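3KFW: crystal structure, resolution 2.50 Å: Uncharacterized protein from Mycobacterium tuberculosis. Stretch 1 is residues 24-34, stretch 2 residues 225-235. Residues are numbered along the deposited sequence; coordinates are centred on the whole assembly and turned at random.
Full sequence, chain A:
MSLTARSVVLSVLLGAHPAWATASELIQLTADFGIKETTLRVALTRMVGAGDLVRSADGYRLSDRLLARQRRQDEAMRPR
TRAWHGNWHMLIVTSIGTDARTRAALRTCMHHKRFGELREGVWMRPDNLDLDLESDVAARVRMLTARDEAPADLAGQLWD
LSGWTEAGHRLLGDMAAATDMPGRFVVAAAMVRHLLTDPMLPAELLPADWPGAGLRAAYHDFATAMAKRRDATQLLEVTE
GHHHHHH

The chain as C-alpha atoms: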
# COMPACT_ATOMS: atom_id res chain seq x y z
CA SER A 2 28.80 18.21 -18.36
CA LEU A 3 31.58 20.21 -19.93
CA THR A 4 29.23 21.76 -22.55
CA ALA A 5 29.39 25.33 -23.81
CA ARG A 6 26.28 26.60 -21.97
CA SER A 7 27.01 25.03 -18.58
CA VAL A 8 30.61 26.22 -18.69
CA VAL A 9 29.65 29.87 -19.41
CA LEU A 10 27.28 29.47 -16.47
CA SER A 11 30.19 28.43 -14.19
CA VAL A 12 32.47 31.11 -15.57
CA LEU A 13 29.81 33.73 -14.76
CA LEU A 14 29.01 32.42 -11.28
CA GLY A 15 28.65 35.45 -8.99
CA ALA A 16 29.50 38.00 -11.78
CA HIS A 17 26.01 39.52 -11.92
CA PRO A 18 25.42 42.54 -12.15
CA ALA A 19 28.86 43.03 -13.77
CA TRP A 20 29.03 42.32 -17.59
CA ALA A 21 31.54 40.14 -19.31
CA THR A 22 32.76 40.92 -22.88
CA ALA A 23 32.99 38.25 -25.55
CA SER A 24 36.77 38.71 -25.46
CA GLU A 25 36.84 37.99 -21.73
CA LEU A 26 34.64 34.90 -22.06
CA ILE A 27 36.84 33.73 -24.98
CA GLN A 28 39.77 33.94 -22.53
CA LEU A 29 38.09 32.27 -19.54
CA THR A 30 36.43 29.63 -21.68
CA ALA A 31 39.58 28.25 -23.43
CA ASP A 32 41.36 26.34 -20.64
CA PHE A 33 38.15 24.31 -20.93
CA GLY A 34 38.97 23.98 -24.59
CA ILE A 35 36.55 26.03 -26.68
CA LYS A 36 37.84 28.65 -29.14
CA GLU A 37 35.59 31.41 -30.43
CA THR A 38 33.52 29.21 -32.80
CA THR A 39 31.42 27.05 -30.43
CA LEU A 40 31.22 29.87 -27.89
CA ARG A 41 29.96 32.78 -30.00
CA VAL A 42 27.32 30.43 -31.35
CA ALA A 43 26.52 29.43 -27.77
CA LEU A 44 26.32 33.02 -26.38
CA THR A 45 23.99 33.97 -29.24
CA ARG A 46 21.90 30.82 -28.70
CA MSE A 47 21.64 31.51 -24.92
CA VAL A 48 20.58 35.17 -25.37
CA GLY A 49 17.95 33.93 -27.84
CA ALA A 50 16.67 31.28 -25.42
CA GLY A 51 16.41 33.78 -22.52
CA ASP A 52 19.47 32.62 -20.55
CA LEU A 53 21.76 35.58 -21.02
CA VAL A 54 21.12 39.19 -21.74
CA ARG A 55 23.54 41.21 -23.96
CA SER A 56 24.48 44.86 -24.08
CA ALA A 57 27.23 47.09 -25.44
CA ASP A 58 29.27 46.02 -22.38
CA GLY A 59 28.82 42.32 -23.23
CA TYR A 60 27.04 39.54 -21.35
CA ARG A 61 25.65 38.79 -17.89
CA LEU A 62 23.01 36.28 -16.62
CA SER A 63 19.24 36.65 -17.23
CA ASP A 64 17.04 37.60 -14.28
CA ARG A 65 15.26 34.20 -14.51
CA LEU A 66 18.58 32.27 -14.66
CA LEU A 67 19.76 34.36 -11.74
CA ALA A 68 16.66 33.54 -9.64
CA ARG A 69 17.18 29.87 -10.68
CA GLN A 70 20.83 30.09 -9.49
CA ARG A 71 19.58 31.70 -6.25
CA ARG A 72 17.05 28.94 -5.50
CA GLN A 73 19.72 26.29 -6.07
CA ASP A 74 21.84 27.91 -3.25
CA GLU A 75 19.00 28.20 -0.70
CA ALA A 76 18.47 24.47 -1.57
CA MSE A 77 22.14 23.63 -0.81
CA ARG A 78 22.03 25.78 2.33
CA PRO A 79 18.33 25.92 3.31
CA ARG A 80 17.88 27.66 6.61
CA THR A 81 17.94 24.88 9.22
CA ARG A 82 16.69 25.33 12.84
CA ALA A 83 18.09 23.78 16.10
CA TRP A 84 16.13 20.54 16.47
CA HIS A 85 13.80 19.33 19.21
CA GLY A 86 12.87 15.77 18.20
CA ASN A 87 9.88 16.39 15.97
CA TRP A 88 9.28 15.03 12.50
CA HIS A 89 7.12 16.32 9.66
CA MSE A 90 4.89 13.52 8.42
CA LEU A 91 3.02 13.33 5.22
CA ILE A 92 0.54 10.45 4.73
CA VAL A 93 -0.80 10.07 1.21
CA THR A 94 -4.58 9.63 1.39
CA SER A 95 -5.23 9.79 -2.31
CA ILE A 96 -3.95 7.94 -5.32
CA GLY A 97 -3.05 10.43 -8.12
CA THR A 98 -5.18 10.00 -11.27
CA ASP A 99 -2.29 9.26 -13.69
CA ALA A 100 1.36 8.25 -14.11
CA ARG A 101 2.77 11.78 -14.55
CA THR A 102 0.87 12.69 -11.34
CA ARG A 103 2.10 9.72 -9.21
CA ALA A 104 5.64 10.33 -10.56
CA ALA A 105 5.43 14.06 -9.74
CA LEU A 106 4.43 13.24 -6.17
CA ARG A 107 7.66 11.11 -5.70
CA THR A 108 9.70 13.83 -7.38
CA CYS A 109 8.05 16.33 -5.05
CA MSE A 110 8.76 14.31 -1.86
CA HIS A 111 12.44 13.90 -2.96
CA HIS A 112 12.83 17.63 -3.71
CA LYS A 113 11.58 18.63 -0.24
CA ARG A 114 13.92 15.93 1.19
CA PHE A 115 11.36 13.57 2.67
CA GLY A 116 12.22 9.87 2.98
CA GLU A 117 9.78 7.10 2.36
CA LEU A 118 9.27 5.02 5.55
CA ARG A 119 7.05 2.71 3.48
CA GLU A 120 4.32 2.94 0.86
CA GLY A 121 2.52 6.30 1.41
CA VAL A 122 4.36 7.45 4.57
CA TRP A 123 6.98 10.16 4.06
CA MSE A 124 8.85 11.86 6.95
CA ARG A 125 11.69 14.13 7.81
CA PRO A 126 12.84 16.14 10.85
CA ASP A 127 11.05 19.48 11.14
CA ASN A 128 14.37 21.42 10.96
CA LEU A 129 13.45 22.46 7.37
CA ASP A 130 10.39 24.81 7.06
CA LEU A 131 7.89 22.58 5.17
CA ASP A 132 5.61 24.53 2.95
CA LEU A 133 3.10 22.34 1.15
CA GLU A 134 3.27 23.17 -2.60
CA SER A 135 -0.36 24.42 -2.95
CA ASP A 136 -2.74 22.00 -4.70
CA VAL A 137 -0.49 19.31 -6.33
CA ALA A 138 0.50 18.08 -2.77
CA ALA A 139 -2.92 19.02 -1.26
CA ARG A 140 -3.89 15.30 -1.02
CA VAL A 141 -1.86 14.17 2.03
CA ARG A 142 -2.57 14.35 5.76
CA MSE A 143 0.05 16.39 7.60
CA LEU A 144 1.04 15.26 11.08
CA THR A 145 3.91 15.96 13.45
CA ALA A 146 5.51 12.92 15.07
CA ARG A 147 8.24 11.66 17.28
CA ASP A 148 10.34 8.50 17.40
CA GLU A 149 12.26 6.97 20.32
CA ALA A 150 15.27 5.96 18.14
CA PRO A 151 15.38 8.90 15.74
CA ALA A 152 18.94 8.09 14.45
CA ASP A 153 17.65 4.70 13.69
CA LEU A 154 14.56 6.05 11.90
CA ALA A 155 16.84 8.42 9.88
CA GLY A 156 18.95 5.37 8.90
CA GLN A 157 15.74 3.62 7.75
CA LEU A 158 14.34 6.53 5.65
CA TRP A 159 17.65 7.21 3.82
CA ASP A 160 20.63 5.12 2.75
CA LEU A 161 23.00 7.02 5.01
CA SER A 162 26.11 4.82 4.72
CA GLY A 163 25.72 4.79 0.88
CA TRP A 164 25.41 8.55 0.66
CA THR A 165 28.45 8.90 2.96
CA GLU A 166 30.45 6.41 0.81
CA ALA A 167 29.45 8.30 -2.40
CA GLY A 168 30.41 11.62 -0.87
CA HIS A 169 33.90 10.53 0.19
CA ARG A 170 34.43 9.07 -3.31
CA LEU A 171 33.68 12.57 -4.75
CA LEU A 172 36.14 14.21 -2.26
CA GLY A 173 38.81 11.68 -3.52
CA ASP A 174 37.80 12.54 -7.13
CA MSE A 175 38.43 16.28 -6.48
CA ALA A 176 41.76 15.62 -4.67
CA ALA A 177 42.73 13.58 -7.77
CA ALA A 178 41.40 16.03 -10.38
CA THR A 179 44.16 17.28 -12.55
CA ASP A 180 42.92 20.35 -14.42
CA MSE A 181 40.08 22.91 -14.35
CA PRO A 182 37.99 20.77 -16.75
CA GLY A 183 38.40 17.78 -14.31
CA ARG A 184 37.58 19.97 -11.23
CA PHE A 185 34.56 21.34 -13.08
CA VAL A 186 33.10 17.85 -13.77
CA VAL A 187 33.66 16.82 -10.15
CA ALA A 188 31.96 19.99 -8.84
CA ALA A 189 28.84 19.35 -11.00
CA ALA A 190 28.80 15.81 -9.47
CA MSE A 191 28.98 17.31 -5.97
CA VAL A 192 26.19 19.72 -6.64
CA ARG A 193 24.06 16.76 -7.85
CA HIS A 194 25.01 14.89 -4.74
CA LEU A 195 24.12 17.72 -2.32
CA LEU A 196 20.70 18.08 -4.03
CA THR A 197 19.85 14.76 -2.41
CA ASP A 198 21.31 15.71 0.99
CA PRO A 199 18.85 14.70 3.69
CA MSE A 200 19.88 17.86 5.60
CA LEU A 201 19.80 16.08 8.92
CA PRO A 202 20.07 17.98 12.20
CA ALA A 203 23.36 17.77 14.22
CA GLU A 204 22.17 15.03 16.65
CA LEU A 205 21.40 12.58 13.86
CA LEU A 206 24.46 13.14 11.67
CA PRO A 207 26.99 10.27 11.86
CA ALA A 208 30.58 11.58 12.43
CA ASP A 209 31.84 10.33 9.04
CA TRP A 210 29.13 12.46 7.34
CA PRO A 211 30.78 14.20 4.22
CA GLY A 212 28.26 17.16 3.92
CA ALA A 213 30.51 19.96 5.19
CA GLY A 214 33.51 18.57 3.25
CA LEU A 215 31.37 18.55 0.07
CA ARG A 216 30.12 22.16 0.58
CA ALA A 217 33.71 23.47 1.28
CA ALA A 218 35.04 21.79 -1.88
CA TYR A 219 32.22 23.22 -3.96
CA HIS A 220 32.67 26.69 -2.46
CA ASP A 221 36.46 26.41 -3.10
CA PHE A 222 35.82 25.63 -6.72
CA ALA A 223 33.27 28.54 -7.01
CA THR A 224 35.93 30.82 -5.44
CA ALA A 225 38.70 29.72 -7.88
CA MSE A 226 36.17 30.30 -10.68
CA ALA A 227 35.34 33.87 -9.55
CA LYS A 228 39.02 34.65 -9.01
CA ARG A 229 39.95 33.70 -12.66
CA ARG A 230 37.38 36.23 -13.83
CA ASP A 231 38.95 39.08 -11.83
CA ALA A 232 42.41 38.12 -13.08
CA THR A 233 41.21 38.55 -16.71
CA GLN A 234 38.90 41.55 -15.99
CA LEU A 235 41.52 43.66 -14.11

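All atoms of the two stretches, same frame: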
# COMPACT_ATOMS: atom_id res chain seq x y z
N SER A 24 35.34 38.89 -25.59
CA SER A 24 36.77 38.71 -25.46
C SER A 24 37.13 38.03 -24.15
O SER A 24 37.96 37.13 -24.13
CB SER A 24 37.48 40.06 -25.52
OG SER A 24 38.80 39.92 -24.99
N GLU A 25 36.51 38.48 -23.06
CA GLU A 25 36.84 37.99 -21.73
C GLU A 25 36.38 36.53 -21.56
O GLU A 25 37.11 35.69 -21.05
CB GLU A 25 36.25 38.92 -20.65
CG GLU A 25 36.91 40.33 -20.55
CD GLU A 25 35.93 41.42 -20.02
OE1 GLU A 25 34.78 41.12 -19.61
OE2 GLU A 25 36.31 42.61 -20.01
N LEU A 26 35.17 36.25 -22.03
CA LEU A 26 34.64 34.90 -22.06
C LEU A 26 35.47 34.01 -22.98
O LEU A 26 35.74 32.87 -22.64
CB LEU A 26 33.15 34.88 -22.45
CG LEU A 26 32.16 35.60 -21.48
CD1 LEU A 26 30.75 35.74 -22.01
CD2 LEU A 26 32.08 34.87 -20.17
N ILE A 27 35.92 34.53 -24.12
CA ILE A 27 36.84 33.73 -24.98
C ILE A 27 38.06 33.30 -24.16
O ILE A 27 38.47 32.14 -24.22
CB ILE A 27 37.28 34.47 -26.28
CG1 ILE A 27 36.16 34.48 -27.32
CG2 ILE A 27 38.51 33.81 -26.87
CD1 ILE A 27 36.26 35.66 -28.36
N GLN A 28 38.60 34.23 -23.37
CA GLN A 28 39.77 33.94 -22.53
C GLN A 28 39.50 32.96 -21.39
O GLN A 28 40.26 32.04 -21.18
CB GLN A 28 40.37 35.25 -22.01
CG GLN A 28 40.94 36.07 -23.15
CD GLN A 28 41.40 37.46 -22.75
OE1 GLN A 28 42.60 37.70 -22.62
NE2 GLN A 28 40.44 38.40 -22.57
N LEU A 29 38.40 33.13 -20.68
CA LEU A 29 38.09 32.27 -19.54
C LEU A 29 37.57 30.90 -19.96
O LEU A 29 37.57 29.95 -19.18
CB LEU A 29 37.04 32.96 -18.67
CG LEU A 29 37.50 34.22 -17.93
CD1 LEU A 29 36.38 35.29 -17.69
CD2 LEU A 29 38.17 33.78 -16.64
N THR A 30 37.12 30.82 -21.20
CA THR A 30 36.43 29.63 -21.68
C THR A 30 37.35 28.61 -22.35
O THR A 30 36.92 27.50 -22.65
CB THR A 30 35.31 30.05 -22.66
OG1 THR A 30 34.28 29.07 -22.66
CG2 THR A 30 35.84 30.26 -24.09
N ALA A 31 38.62 28.99 -22.56
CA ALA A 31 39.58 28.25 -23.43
C ALA A 31 40.41 27.16 -22.74
O ALA A 31 40.84 26.18 -23.36
CB ALA A 31 40.51 29.24 -24.14
N ASP A 32 40.67 27.34 -21.45
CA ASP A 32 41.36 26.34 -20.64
C ASP A 32 40.42 25.14 -20.53
O ASP A 32 40.83 24.06 -20.11
CB ASP A 32 41.65 26.91 -19.26
CG ASP A 32 41.90 28.44 -19.27
OD1 ASP A 32 41.06 29.27 -19.83
OD2 ASP A 32 42.95 28.81 -18.70
N PHE A 33 39.16 25.36 -20.90
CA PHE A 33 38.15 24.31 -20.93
C PHE A 33 38.05 23.76 -22.33
O PHE A 33 37.43 22.73 -22.55
CB PHE A 33 36.79 24.86 -20.55
CG PHE A 33 36.65 25.21 -19.11
CD1 PHE A 33 36.93 26.50 -18.67
CD2 PHE A 33 36.15 24.29 -18.21
CE1 PHE A 33 36.75 26.87 -17.36
CE2 PHE A 33 35.98 24.63 -16.88
CZ PHE A 33 36.27 25.94 -16.45
N GLY A 34 38.64 24.50 -23.27
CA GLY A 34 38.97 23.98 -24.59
C GLY A 34 38.01 24.38 -25.69
O GLY A 34 37.76 23.60 -26.61
N ALA A 225 37.66 29.76 -6.82
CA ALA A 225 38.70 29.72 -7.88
C ALA A 225 38.16 30.21 -9.21
O ALA A 225 38.88 30.89 -9.97
CB ALA A 225 39.30 28.32 -8.03
N MSE A 226 36.90 29.87 -9.48
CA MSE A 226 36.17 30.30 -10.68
C MSE A 226 36.02 31.83 -10.74
O MSE A 226 36.36 32.45 -11.75
CB MSE A 226 34.79 29.60 -10.71
CG MSE A 226 34.39 28.87 -12.01
SE MSE A 226 35.79 27.77 -12.89
CE MSE A 226 36.14 28.99 -14.35
N ALA A 227 35.54 32.43 -9.65
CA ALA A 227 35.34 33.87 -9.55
C ALA A 227 36.65 34.62 -9.57
O ALA A 227 36.72 35.73 -10.12
CB ALA A 227 34.54 34.23 -8.32
N LYS A 228 37.70 34.03 -9.01
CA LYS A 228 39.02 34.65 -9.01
C LYS A 228 39.67 34.76 -10.43
O LYS A 228 40.30 35.77 -10.76
CB LYS A 228 39.93 33.94 -8.01
CG LYS A 228 41.31 34.56 -7.88
CD LYS A 228 42.15 33.76 -6.88
CE LYS A 228 43.64 34.18 -6.93
NZ LYS A 228 44.40 33.19 -6.09
N ARG A 229 39.50 33.72 -11.25
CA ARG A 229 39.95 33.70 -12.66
C ARG A 229 39.37 34.84 -13.48
O ARG A 229 39.99 35.34 -14.42
CB ARG A 229 39.52 32.40 -13.33
CG ARG A 229 40.37 31.21 -12.99
CD ARG A 229 39.89 29.97 -13.70
NE ARG A 229 40.21 29.98 -15.14
CZ ARG A 229 39.30 30.02 -16.13
NH1 ARG A 229 37.99 30.04 -15.87
NH2 ARG A 229 39.72 30.02 -17.40
N ARG A 230 38.15 35.23 -13.12
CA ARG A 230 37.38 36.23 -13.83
C ARG A 230 37.72 37.64 -13.37
O ARG A 230 37.38 38.60 -14.05
CB ARG A 230 35.90 35.94 -13.66
CG ARG A 230 34.99 36.80 -14.45
CD ARG A 230 33.55 36.69 -14.03
NE ARG A 230 33.34 36.91 -12.60
CZ ARG A 230 32.70 36.04 -11.84
NH1 ARG A 230 32.54 36.25 -10.55
NH2 ARG A 230 32.23 34.93 -12.40
N ASP A 231 38.40 37.77 -12.24
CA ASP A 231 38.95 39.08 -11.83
C ASP A 231 40.34 39.24 -12.40
O ASP A 231 40.74 40.35 -12.76
CB ASP A 231 39.02 39.21 -10.31
CG ASP A 231 37.74 38.79 -9.63
OD1 ASP A 231 36.65 38.90 -10.25
OD2 ASP A 231 37.80 38.32 -8.48
N ALA A 232 41.09 38.15 -12.45
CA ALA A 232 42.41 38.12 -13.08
C ALA A 232 42.37 38.68 -14.52
O ALA A 232 43.12 39.62 -14.87
CB ALA A 232 42.98 36.71 -13.06
N THR A 233 41.46 38.12 -15.32
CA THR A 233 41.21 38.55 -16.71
C THR A 233 40.59 39.95 -16.83
O THR A 233 41.01 40.75 -17.67
CB THR A 233 40.35 37.53 -17.46
OG1 THR A 233 40.92 36.22 -17.30
CG2 THR A 233 40.27 37.86 -18.95
N GLN A 234 39.58 40.24 -15.99
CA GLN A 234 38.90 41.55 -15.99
C GLN A 234 39.93 42.66 -15.72
O GLN A 234 40.20 43.46 -16.61
CB GLN A 234 37.75 41.58 -14.95
CG GLN A 234 36.38 42.09 -15.48
CD GLN A 234 35.30 40.99 -15.54
OE1 GLN A 234 34.67 40.66 -14.54
NE2 GLN A 234 35.08 40.45 -16.73
N LEU A 235 40.51 42.66 -14.52
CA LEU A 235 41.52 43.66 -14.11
C LEU A 235 42.88 43.48 -14.81
O LEU A 235 43.24 44.24 -15.71
CB LEU A 235 41.70 43.64 -12.58

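Two helices nearly 200 residues apart in sequence pack with their axes 10.1 Å apart at closest approach, their N-to-C directions 130° apart, so the chains run roughly against each other. The first helix gives way to a loop while residues 225-234 stay helical, and Glu 25 faces Thr 233 as Leu 29 faces Arg 230.

The rule of the contact is that one long arginine serves a chain that is leaving its helix. The CA-to-CB bond of Arg 229 points toward the other stretch, and its NH2 donates to Leu 29 O at 2.8 Å, nearly straight at 166°. That carbonyl receives no backbone hydrogen bond from residues 31-34, so the guanidinium supplies a donor. The same NH2 forms a salt bridge with Asp 32 OD1 at 2.9 Å, the carboxylate lying at the edge of the guanidinium, where its N-H groups point. Leu 29 also covers one guanidinium face with CD2, and this methyl lies 3.7 Å from Thr 233 OG1. Thr 233 OG1 itself is hydrogen-bonded to Arg 229 O within its own helix.

At one end, Met 226, a selenomethionine, meets the edge of the Phe 33 ring, CE to CZ 3.7 Å. At the other, Gln 234 NE2 makes a weak hydrogen bond to Glu 25 OE1 at 3.0 Å.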